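Local atomic coordinates of domain of Unknown Function with a Cystatin-Like Fold (Nostoc punctiforme, PDB entry 2RGQ), a protein that is of unknown function but has a cystatin-like fold and belongs to the SnoaL-like family of the NTF2 clan. Residues 11-16 with 74-79. Sequence-based numbering, arbitrary orientation.
Sequences EIMELA and SNAIIQ
Flat groups play no part where Ile-12 and selenomethionine Met-13 meet Ala-76 and Ile-78: all four side chains are apolar and none carries a ring, so there are no faces or edges to match. The contact belongs to the cystatin-like (NTF2-type) fold, in which helix 6-25 packs against a strongly bent sheet; here it reaches strand 69-80, the outermost strand on one side of that sheet within the chain. The segment axes come within 9.9 Å and run at 134°, nearer antiparallel than parallel, and 186 Å² is buried in total.

Ile-78 supplies the central group. Its CG1 arm is extended (chi2 165°) and carries CD1 to the helix, where that methyl touches two successive residues from different directions, Met-13 CG at 3.7 Å and Ile-12 CG2 at 3.8 Å. The two isoleucines meet a second time through the other branch of each, Ile-12 CD1 lying 4.0 Å from Ile-78 CG2. Both residues are buried, and both also touch Leu-4; Ile-12 continues onto Trp-118 and Val-111, so the same side chain also packs on the inner strands 117-127 and 101-114.

The Met-13 and Ala-76 side is only partly buried and lies close to the subunit interface, since Met-13 also packs on Leu-10 of the second subunit. That same subunit offers Glu-14 OE2 to the backbone N of Ile-78, so strand 69-80 is packed by its own helix and hydrogen-bonded by a helix residue of the second subunit. Met-13 CG approaches Ala-76 CB at 3.8 Å. The Met-13 chain bends at chi3 (-79°), turning the terminal CE away from the alanine while SE stays 4.0 Å from Ala-76 CB.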
# COMPACT_ATOMS: atom_id res chain seq x y z
N GLU B 11 -3.15 -9.49 -10.12
CA GLU B 11 -4.62 -9.59 -10.32
C GLU B 11 -5.35 -9.85 -9.00
O GLU B 11 -6.41 -9.28 -8.74
CB GLU B 11 -4.99 -10.67 -11.36
CG GLU B 11 -6.43 -10.50 -11.93
CD GLU B 11 -6.84 -11.57 -12.93
OE1 GLU B 11 -5.94 -12.02 -13.66
OE2 GLU B 11 -8.06 -11.96 -12.99
N ILE B 12 -4.80 -10.71 -8.16
CA ILE B 12 -5.43 -10.98 -6.85
C ILE B 12 -5.39 -9.73 -5.96
O ILE B 12 -6.38 -9.42 -5.29
CB ILE B 12 -4.77 -12.21 -6.16
CG1 ILE B 12 -5.06 -13.50 -6.94
CG2 ILE B 12 -5.19 -12.37 -4.72
CD1 ILE B 12 -4.08 -14.62 -6.61
N MSE B 13 -4.27 -9.03 -5.94
CA MSE B 13 -4.16 -7.79 -5.20
C MSE B 13 -5.18 -6.77 -5.74
O MSE B 13 -5.76 -6.03 -4.96
CB MSE B 13 -2.73 -7.23 -5.24
CG MSE B 13 -1.82 -7.95 -4.26
SE MSE B 13 -0.12 -7.10 -4.29
CE MSE B 13 0.43 -7.89 -5.79
N GLU B 14 -5.35 -6.72 -7.06
CA GLU B 14 -6.38 -5.84 -7.68
C GLU B 14 -7.81 -6.15 -7.25
O GLU B 14 -8.65 -5.25 -7.18
CB GLU B 14 -6.24 -5.82 -9.20
CG GLU B 14 -5.15 -4.89 -9.66
CD GLU B 14 -5.11 -4.74 -11.19
OE1 GLU B 14 -6.09 -5.17 -11.86
OE2 GLU B 14 -4.10 -4.18 -11.71
N LEU B 15 -8.10 -7.38 -6.82
CA LEU B 15 -9.45 -7.67 -6.30
C LEU B 15 -9.72 -6.83 -5.07
O LEU B 15 -10.82 -6.28 -4.96
CB LEU B 15 -9.63 -9.12 -5.88
CG LEU B 15 -9.67 -10.17 -6.97
CD1 LEU B 15 -9.49 -11.61 -6.44
CD2 LEU B 15 -10.98 -10.00 -7.78
N ALA B 16 -8.74 -6.76 -4.15
CA ALA B 16 -8.86 -5.93 -2.94
C ALA B 16 -9.02 -4.45 -3.32
O ALA B 16 -9.91 -3.77 -2.83
CB ALA B 16 -7.66 -6.11 -2.06
N SER B 74 -3.11 -2.87 2.27
CA SER B 74 -1.65 -2.90 2.41
C SER B 74 -1.18 -4.25 2.93
O SER B 74 -2.00 -5.04 3.36
CB SER B 74 -1.14 -1.82 3.35
OG SER B 74 -1.55 -2.00 4.69
N ASN B 75 0.11 -4.51 2.75
CA ASN B 75 0.81 -5.71 3.30
C ASN B 75 0.27 -7.02 2.75
O ASN B 75 0.13 -8.01 3.50
CB ASN B 75 0.74 -5.76 4.84
CG ASN B 75 1.46 -4.61 5.54
OD1 ASN B 75 2.11 -3.82 4.92
ND2 ASN B 75 1.35 -4.56 6.88
N ALA B 76 -0.05 -7.05 1.46
CA ALA B 76 -0.58 -8.28 0.88
C ALA B 76 0.46 -9.41 0.89
O ALA B 76 1.64 -9.23 0.51
CB ALA B 76 -1.07 -8.07 -0.54
N ILE B 77 0.01 -10.57 1.35
CA ILE B 77 0.80 -11.79 1.29
C ILE B 77 -0.16 -12.80 0.65
O ILE B 77 -1.26 -13.05 1.16
CB ILE B 77 1.27 -12.29 2.63
CG1 ILE B 77 2.10 -11.20 3.35
CG2 ILE B 77 2.05 -13.64 2.44
CD1 ILE B 77 2.56 -11.65 4.72
N ILE B 78 0.31 -13.39 -0.44
CA ILE B 78 -0.49 -14.31 -1.24
C ILE B 78 0.20 -15.65 -1.37
O ILE B 78 1.39 -15.71 -1.70
CB ILE B 78 -0.78 -13.72 -2.66
CG1 ILE B 78 -1.57 -12.40 -2.57
CG2 ILE B 78 -1.51 -14.78 -3.56
CD1 ILE B 78 -1.56 -11.62 -3.91
N GLN B 79 -0.55 -16.73 -1.13
CA GLN B 79 -0.01 -18.09 -1.35
C GLN B 79 -1.05 -18.97 -2.05
O GLN B 79 -2.24 -18.80 -1.86
CB GLN B 79 0.54 -18.75 -0.09
CG GLN B 79 -0.34 -18.83 1.13
CD GLN B 79 -0.53 -17.49 1.87
OE1 GLN B 79 0.43 -16.72 2.13
NE2 GLN B 79 -1.76 -17.23 2.26